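Local coordinates for cerato-platanin-like protein (Moniliophthora perniciosa, PDB 3SUK), which is a secreted cerato-platanin of unknown function with a double-psi beta-barrel fold, one of several functionally diversified cerato-platanins of its fungus, at residues I67-L80 with A96-L108. Numbering follows the deposited sequence. Where two conformers were deposited one is given.
Sequences ISFTFQGVTRSINL and AMDELTNGNAVAL
R76 reaches over E99, L100 and N102; with CG anti to the carbonyl carbon (chi1 -56°) and the chain extended from CG to NE, its guanidinium is carried out to N102. Its CB packs on L100 O at 3.6 Å, and its CD rests against the carbonyl oxygens of E99 and L100, 3.8 Å from each. At the tip, N102 CB sits over the centre of one guanidinium face, 3.5 Å from CZ; guanidinium and N102 amide are stacked, their planes only 5° apart. V74 CB covers the opposite face nearer the rim. NH1 donates within the guanidinium plane to F71 O (3.2 Å) and to a water placed to donate to F69 O and L100 O; NE reaches N102 OD1 through another water. A leucine in place of R76 would probably leave F71 O without this side-chain donor and the bridging water less firmly held. From the helix, L100 sets CD1 against the face of the hairpin, 3.4 Å from R76 O and 3.5 Å from I67 O, while its CG meets F69 CB. L108 CD1 lies over one face of F71, whose CE2 is 3.3 Å from N104 ND2; that amide donates to T101 O. Helix 96-101 runs at 148° to strand 74-80, a Schellman motif at N102 follows its last turn, and with helix 105-108 it packs under the hairpin of the double-psi barrel. Farther in, L100 also touches V113 of strand 110-118 and L6 of strand 4-8.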
ATOM      1  N   ILE A  67      -3.914   8.050  -2.316  1.00  6.87           N
ATOM      2  CA  ILE A  67      -2.632   8.375  -2.948  1.00  7.70           C
ATOM      3  C   ILE A  67      -2.933   8.937  -4.326  1.00  7.80           C
ATOM      4  O   ILE A  67      -3.644   8.362  -5.062  1.00  8.77           O
ATOM      5  CB  ILE A  67      -1.713   7.133  -3.058  1.00  6.45           C
ATOM      6  CG1 ILE A  67      -1.442   6.507  -1.666  1.00  9.23           C
ATOM      7  CG2 ILE A  67      -0.368   7.504  -3.681  1.00  9.23           C
ATOM      8  CD1 ILE A  67      -0.741   5.243  -1.705  1.00  8.16           C
ATOM      9  N   SER A  68      -2.348  10.089  -4.626  1.00  9.02           N
ATOM     10  CA  SER A  68      -2.557  10.855  -5.854  0.50  8.85           C
ATOM     11  C   SER A  68      -1.258  11.137  -6.602  1.00  9.04           C
ATOM     12  O   SER A  68      -0.245  11.346  -6.020  1.00  9.93           O
ATOM     13  CB  SER A  68      -3.180  12.208  -5.531  0.50 10.38           C
ATOM     14  OG  SER A  68      -4.399  11.997  -4.898  0.50  9.47           O
ATOM     15  N   PHE A  69      -1.327  11.058  -7.918  1.00  7.79           N
ATOM     16  CA  PHE A  69      -0.196  11.348  -8.808  1.00  8.19           C
ATOM     17  C   PHE A  69      -0.703  11.960 -10.099  1.00  7.47           C
ATOM     18  O   PHE A  69      -1.591  11.442 -10.688  1.00  9.01           O
ATOM     19  CB  PHE A  69       0.604  10.082  -9.095  1.00  9.12           C
ATOM     20  CG  PHE A  69       1.891  10.302  -9.853  1.00  8.44           C
ATOM     21  CD1 PHE A  69       2.925  11.052  -9.347  1.00 10.22           C
ATOM     22  CD2 PHE A  69       2.079   9.667 -11.042  1.00  8.24           C
ATOM     23  CE1 PHE A  69       4.090  11.218 -10.071  1.00  9.89           C
ATOM     24  CE2 PHE A  69       3.256   9.810 -11.722  1.00 10.85           C
ATOM     25  CZ  PHE A  69       4.232  10.595 -11.233  1.00 10.46           C
ATOM     26  N   THR A  70      -0.019  13.014 -10.533  1.00 10.11           N
ATOM     27  CA  THR A  70      -0.315  13.682 -11.794  1.00  9.77           C
ATOM     28  C   THR A  70       0.727  13.288 -12.836  1.00 10.92           C
ATOM     29  O   THR A  70       1.873  13.443 -12.620  1.00 13.02           O
ATOM     30  CB  THR A  70      -0.323  15.211 -11.608  1.00 10.49           C
ATOM     31  OG1 THR A  70      -1.258  15.544 -10.586  1.00 12.01           O
ATOM     32  CG2 THR A  70      -0.717  15.866 -12.932  1.00 14.36           C
ATOM     33  N   PHE A  71       0.262  12.681 -13.906  1.00 10.04           N
ATOM     34  CA  PHE A  71       1.114  12.218 -14.996  1.00 10.91           C
ATOM     35  C   PHE A  71       0.456  12.486 -16.376  1.00 10.11           C
ATOM     36  O   PHE A  71      -0.666  12.185 -16.585  1.00 10.51           O
ATOM     37  CB  PHE A  71       1.422  10.723 -14.798  1.00 12.30           C
ATOM     38  CG  PHE A  71       2.378  10.155 -15.810  1.00 11.49           C
ATOM     39  CD1 PHE A  71       3.702  10.473 -15.811  1.00 13.66           C
ATOM     40  CD2 PHE A  71       1.921   9.269 -16.711  1.00 17.79           C
ATOM     41  CE1 PHE A  71       4.554   9.875 -16.750  1.00 14.10           C
ATOM     42  CE2 PHE A  71       2.747   8.702 -17.634  1.00 20.21           C
ATOM     43  CZ  PHE A  71       4.060   9.009 -17.628  1.00 18.52           C
ATOM     44  N   GLN A  72       1.212  13.069 -17.278  1.00 12.33           N
ATOM     45  CA  GLN A  72       0.691  13.388 -18.609  1.00 13.13           C
ATOM     46  C   GLN A  72      -0.615  14.220 -18.525  1.00 12.53           C
ATOM     47  O   GLN A  72      -1.503  13.981 -19.258  1.00 13.56           O
ATOM     48  CB  GLN A  72       0.558  12.147 -19.546  1.00 14.56           C
ATOM     49  CG  GLN A  72       1.917  11.486 -19.962  1.00 16.43           C
ATOM     50  CD  GLN A  72       1.793  10.094 -20.552  1.00 20.93           C
ATOM     51  OE1 GLN A  72       0.732   9.505 -20.609  1.00 21.05           O
ATOM     52  NE2 GLN A  72       2.910   9.552 -20.948  1.00 18.74           N
ATOM     53  N   GLY A  73      -0.685  15.142 -17.576  1.00 11.07           N
ATOM     54  CA  GLY A  73      -1.792  16.072 -17.445  1.00 10.97           C
ATOM     55  C   GLY A  73      -3.073  15.543 -16.828  1.00 12.34           C
ATOM     56  O   GLY A  73      -4.057  16.169 -16.913  1.00 11.59           O
ATOM     57  N   VAL A  74      -3.011  14.373 -16.211  1.00 10.78           N
ATOM     58  CA  VAL A  74      -4.157  13.727 -15.579  1.00  9.78           C
ATOM     59  C   VAL A  74      -3.754  13.358 -14.151  1.00  8.89           C
ATOM     60  O   VAL A  74      -2.734  12.757 -13.953  1.00  9.84           O
ATOM     61  CB  VAL A  74      -4.572  12.425 -16.342  1.00  9.47           C
ATOM     62  CG1 VAL A  74      -5.802  11.795 -15.708  1.00 10.63           C
ATOM     63  CG2 VAL A  74      -4.911  12.780 -17.752  1.00 11.03           C
ATOM     64  N   THR A  75      -4.566  13.724 -13.182  1.00  8.76           N
ATOM     65  CA  THR A  75      -4.365  13.332 -11.807  1.00 10.77           C
ATOM     66  C   THR A  75      -5.194  12.090 -11.520  1.00 10.23           C
ATOM     67  O   THR A  75      -6.351  12.040 -11.759  1.00 11.40           O
ATOM     68  CB  THR A  75      -4.734  14.474 -10.831  1.00 11.05           C
ATOM     69  OG1 THR A  75      -3.926  15.610 -11.117  1.00 11.40           O
ATOM     70  CG2 THR A  75      -4.517  14.076  -9.375  1.00 12.79           C
ATOM     71  N   ARG A  76      -4.504  11.099 -10.995  1.00  8.72           N
ATOM     72  CA  ARG A  76      -5.057   9.781 -10.706  1.00  9.80           C
ATOM     73  C   ARG A  76      -4.846   9.482  -9.222  1.00  9.00           C
ATOM     74  O   ARG A  76      -3.823   9.726  -8.696  1.00  8.59           O
ATOM     75  CB  ARG A  76      -4.394   8.716 -11.603  1.00 10.81           C
ATOM     76  CG  ARG A  76      -4.515   9.041 -13.076  1.00 11.60           C
ATOM     77  CD  ARG A  76      -3.916   7.942 -13.983  1.00 10.99           C
ATOM     78  NE  ARG A  76      -4.112   8.233 -15.401  1.00 11.37           N
ATOM     79  CZ  ARG A  76      -3.364   9.054 -16.109  1.00  9.70           C
ATOM     80  NH1 ARG A  76      -2.325   9.674 -15.589  1.00 10.21           N
ATOM     81  NH2 ARG A  76      -3.677   9.228 -17.345  1.00 11.43           N
ATOM     82  N   SER A  77      -5.862   8.911  -8.605  1.00  8.39           N
ATOM     83  CA  SER A  77      -5.862   8.596  -7.183  0.50  8.39           C
ATOM     84  C   SER A  77      -6.440   7.193  -6.949  1.00  8.03           C
ATOM     85  O   SER A  77      -7.384   6.822  -7.562  1.00  8.65           O
ATOM     86  CB  SER A  77      -6.679   9.559  -6.316  0.50  8.94           C
ATOM     87  OG  SER A  77      -6.343  10.929  -6.482  0.50 11.66           O
ATOM     88  N   ILE A  78      -5.858   6.508  -5.976  1.00  7.96           N
ATOM     89  CA  ILE A  78      -6.323   5.227  -5.479  1.00  7.85           C
ATOM     90  C   ILE A  78      -6.335   5.255  -3.961  1.00  7.76           C
ATOM     91  O   ILE A  78      -5.653   6.036  -3.357  1.00  7.80           O
ATOM     92  CB  ILE A  78      -5.444   4.028  -5.955  1.00  9.20           C
ATOM     93  CG1 ILE A  78      -4.012   4.186  -5.422  1.00  8.35           C
ATOM     94  CG2 ILE A  78      -5.475   3.905  -7.457  1.00 11.07           C
ATOM     95  CD1 ILE A  78      -3.119   2.955  -5.656  1.00  9.96           C
ATOM     96  N   ASN A  79      -7.154   4.386  -3.410  1.00  7.84           N
ATOM     97  CA  ASN A  79      -7.142   4.088  -2.010  1.00  8.01           C
ATOM     98  C   ASN A  79      -6.409   2.769  -1.736  1.00  8.71           C
ATOM     99  O   ASN A  79      -6.598   1.803  -2.397  1.00 10.94           O
ATOM    100  CB  ASN A  79      -8.571   4.014  -1.469  1.00  8.84           C
ATOM    101  CG  ASN A  79      -9.354   5.323  -1.660  1.00 10.87           C
ATOM    102  OD1 ASN A  79      -8.828   6.381  -1.655  1.00 11.82           O
ATOM    103  ND2 ASN A  79     -10.604   5.175  -1.907  1.00 14.89           N
ATOM    104  N   LEU A  80      -5.518   2.813  -0.767  1.00  7.06           N
ATOM    105  CA  LEU A  80      -4.545   1.768  -0.563  1.00  7.58           C
ATOM    106  C   LEU A  80      -4.389   1.439   0.909  1.00  7.12           C
ATOM    107  O   LEU A  80      -4.353   2.304   1.717  1.00  7.49           O
ATOM    108  CB  LEU A  80      -3.199   2.216  -1.161  1.00  7.31           C
ATOM    109  CG  LEU A  80      -2.078   1.159  -1.028  1.00  6.66           C
ATOM    110  CD1 LEU A  80      -1.297   1.021  -2.342  1.00  8.61           C
ATOM    111  CD2 LEU A  80      -1.089   1.545   0.099  1.00  8.51           C
ATOM    112  N   ALA A  96      -0.862  -1.614  -8.516  1.00  9.28           N
ATOM    113  CA  ALA A  96      -1.290  -0.369  -7.936  1.00  9.50           C
ATOM    114  C   ALA A  96      -0.550   0.827  -8.496  1.00  9.77           C
ATOM    115  O   ALA A  96      -1.157   1.808  -8.782  1.00 10.78           O
ATOM    116  CB  ALA A  96      -1.160  -0.400  -6.435  1.00 10.84           C
ATOM    117  N   MET A  97       0.759   0.746  -8.620  1.00  8.61           N
ATOM    118  CA  MET A  97       1.546   1.799  -9.222  1.00  9.49           C
ATOM    119  C   MET A  97       1.156   1.967 -10.687  1.00 11.33           C
ATOM    120  O   MET A  97       1.131   3.058 -11.173  1.00 10.35           O
ATOM    121  CB  MET A  97       3.043   1.577  -9.056  1.00  8.09           C
ATOM    122  CG  MET A  97       3.839   2.758  -9.479  1.00  9.44           C
ATOM    123  SD  MET A  97       5.600   2.538  -9.113  1.00 10.88           S
ATOM    124  CE  MET A  97       6.293   4.087  -9.675  1.00 11.80           C
ATOM    125  N   ASP A  98       0.869   0.868 -11.371  1.00 10.79           N
ATOM    126  CA  ASP A  98       0.432   1.010 -12.745  1.00 12.31           C
ATOM    127  C   ASP A  98      -0.900   1.768 -12.850  1.00 10.77           C
ATOM    128  O   ASP A  98      -1.055   2.581 -13.708  1.00 11.26           O
ATOM    129  CB  ASP A  98       0.371  -0.354 -13.436  1.00 12.54           C
ATOM    130  CG  ASP A  98       1.711  -0.792 -14.005  1.00 10.94           C
ATOM    131  OD1 ASP A  98       2.426   0.026 -14.535  1.00 12.43           O
ATOM    132  OD2 ASP A  98       2.011  -1.995 -13.894  1.00 13.32           O
ATOM    133  N   GLU A  99      -1.816   1.506 -11.957  1.00 10.82           N
ATOM    134  CA  GLU A  99      -3.094   2.213 -11.960  1.00 11.26           C
ATOM    135  C   GLU A  99      -2.887   3.716 -11.678  1.00 13.48           C
ATOM    136  O   GLU A  99      -3.488   4.555 -12.289  1.00 13.65           O
ATOM    137  CB  GLU A  99      -4.055   1.580 -10.972  1.00 12.30           C
ATOM    138  CG  GLU A  99      -4.592   0.244 -11.421  1.00 15.65           C
ATOM    139  CD  GLU A  99      -5.415  -0.398 -10.336  1.00 18.36           C
ATOM    140  OE1 GLU A  99      -6.415   0.218  -9.957  1.00 17.21           O
ATOM    141  OE2 GLU A  99      -5.096  -1.538  -9.927  1.00 22.29           O
ATOM    142  N   LEU A 100      -1.979   4.019 -10.775  1.00 12.15           N
ATOM    143  CA  LEU A 100      -1.641   5.362 -10.374  1.00 11.39           C
ATOM    144  C   LEU A 100      -1.031   6.144 -11.486  1.00 12.07           C
ATOM    145  O   LEU A 100      -1.093   7.325 -11.475  1.00 13.72           O
ATOM    146  CB  LEU A 100      -0.720   5.323  -9.167  1.00 12.98           C
ATOM    147  CG  LEU A 100      -0.580   6.546  -8.314  1.00 16.24           C
ATOM    148  CD1 LEU A 100      -1.938   7.038  -7.783  1.00 11.51           C
ATOM    149  CD2 LEU A 100       0.287   6.211  -7.151  1.00 16.16           C
ATOM    150  N   THR A 101      -0.363   5.465 -12.411  1.00 12.36           N
ATOM    151  CA  THR A 101       0.464   6.086 -13.423  1.00 12.21           C
ATOM    152  C   THR A 101       0.036   5.781 -14.880  1.00 10.02           C
ATOM    153  O   THR A 101       0.769   6.062 -15.751  1.00 12.62           O
ATOM    154  CB  THR A 101       1.962   5.666 -13.281  1.00 12.10           C
ATOM    155  OG1 THR A 101       2.067   4.251 -13.461  1.00 11.92           O
ATOM    156  CG2 THR A 101       2.526   6.015 -11.963  1.00 12.92           C
ATOM    157  N   ASN A 102      -1.169   5.270 -15.073  1.00 11.63           N
ATOM    158  CA  ASN A 102      -1.679   4.846 -16.370  1.00 11.77           C
ATOM    159  C   ASN A 102      -0.774   3.816 -17.044  1.00 14.42           C
ATOM    160  O   ASN A 102      -0.559   3.883 -18.186  1.00 17.34           O
ATOM    161  CB  ASN A 102      -1.944   6.055 -17.314  1.00 12.93           C
ATOM    162  CG  ASN A 102      -2.794   5.700 -18.511  1.00 14.28           C
ATOM    163  OD1 ASN A 102      -3.769   5.014 -18.409  1.00 17.41           O
ATOM    164  ND2 ASN A 102      -2.434   6.240 -19.634  1.00 17.99           N
ATOM    165  N   GLY A 103      -0.274   2.863 -16.255  1.00 12.40           N
ATOM    166  CA  GLY A 103       0.552   1.802 -16.800  1.00 12.24           C
ATOM    167  C   GLY A 103       2.001   2.105 -17.020  1.00 11.42           C
ATOM    168  O   GLY A 103       2.569   1.576 -17.951  1.00 14.85           O
ATOM    169  N   ASN A 104       2.582   2.978 -16.198  1.00 11.97           N
ATOM    170  CA  ASN A 104       3.950   3.402 -16.291  1.00 11.05           C
ATOM    171  C   ASN A 104       4.848   3.078 -15.084  1.00 11.68           C
ATOM    172  O   ASN A 104       5.817   3.712 -14.843  1.00 12.08           O
ATOM    173  CB  ASN A 104       3.990   4.896 -16.648  1.00 12.30           C
ATOM    174  CG  ASN A 104       3.556   5.157 -18.080  1.00 16.84           C
ATOM    175  OD1 ASN A 104       4.354   5.086 -18.990  1.00 17.01           O
ATOM    176  ND2 ASN A 104       2.314   5.480 -18.243  1.00 17.08           N
ATOM    177  N   ALA A 105       4.451   2.058 -14.324  1.00 10.92           N
ATOM    178  CA  ALA A 105       5.166   1.747 -13.093  1.00 11.23           C
ATOM    179  C   ALA A 105       6.605   1.347 -13.292  1.00 11.97           C
ATOM    180  O   ALA A 105       7.482   1.874 -12.690  1.00 11.77           O
ATOM    181  CB  ALA A 105       4.433   0.623 -12.356  1.00 11.68           C
ATOM    182  N   VAL A 106       6.810   0.388 -14.197  1.00 10.18           N
ATOM    183  CA  VAL A 106       8.157  -0.046 -14.523  1.00 12.98           C
ATOM    184  C   VAL A 106       8.970   1.053 -15.203  1.00 11.34           C
ATOM    185  O   VAL A 106      10.087   1.278 -14.889  1.00 12.61           O
ATOM    186  CB  VAL A 106       8.132  -1.328 -15.367  1.00 12.47           C
ATOM    187  CG1 VAL A 106       9.532  -1.731 -15.708  1.00 15.95           C
ATOM    188  CG2 VAL A 106       7.425  -2.467 -14.614  1.00 13.96           C
ATOM    189  N   ALA A 107       8.309   1.768 -16.100  1.00 10.83           N
ATOM    190  CA  ALA A 107       8.963   2.858 -16.834  1.00 13.15           C
ATOM    191  C   ALA A 107       9.435   3.984 -15.900  1.00 14.13           C
ATOM    192  O   ALA A 107      10.458   4.569 -16.112  1.00 15.50           O
ATOM    193  CB  ALA A 107       8.058   3.392 -17.874  1.00 15.54           C
ATOM    194  N   LEU A 108       8.610   4.324 -14.924  1.00 13.10           N
ATOM    195  CA  LEU A 108       9.000   5.321 -13.911  1.00 13.75           C
ATOM    196  C   LEU A 108       9.934   4.881 -12.763  1.00 14.80           C
ATOM    197  O   LEU A 108      10.831   5.523 -12.384  1.00 15.44           O
ATOM    198  CB  LEU A 108       7.746   6.010 -13.399  1.00 15.93           C
ATOM    199  CG  LEU A 108       7.088   6.843 -14.491  1.00 16.49           C
ATOM    200  CD1 LEU A 108       5.721   7.242 -14.030  1.00 19.46           C
ATOM    201  CD2 LEU A 108       7.919   8.077 -14.851  1.00 20.26           C
TER
HETATM  202  O   HOH W   1      -1.271   9.792 -12.935  1.00 11.56           O
HETATM  203  O   HOH W   2       0.447   6.524 -20.532  1.00 18.53           O
HETATM  204  O   HOH W   3       3.691   6.470 -21.226  1.00 26.77           O
HETATM  205  O   HOH W   4      -5.619   6.084 -16.295  1.00 14.29           O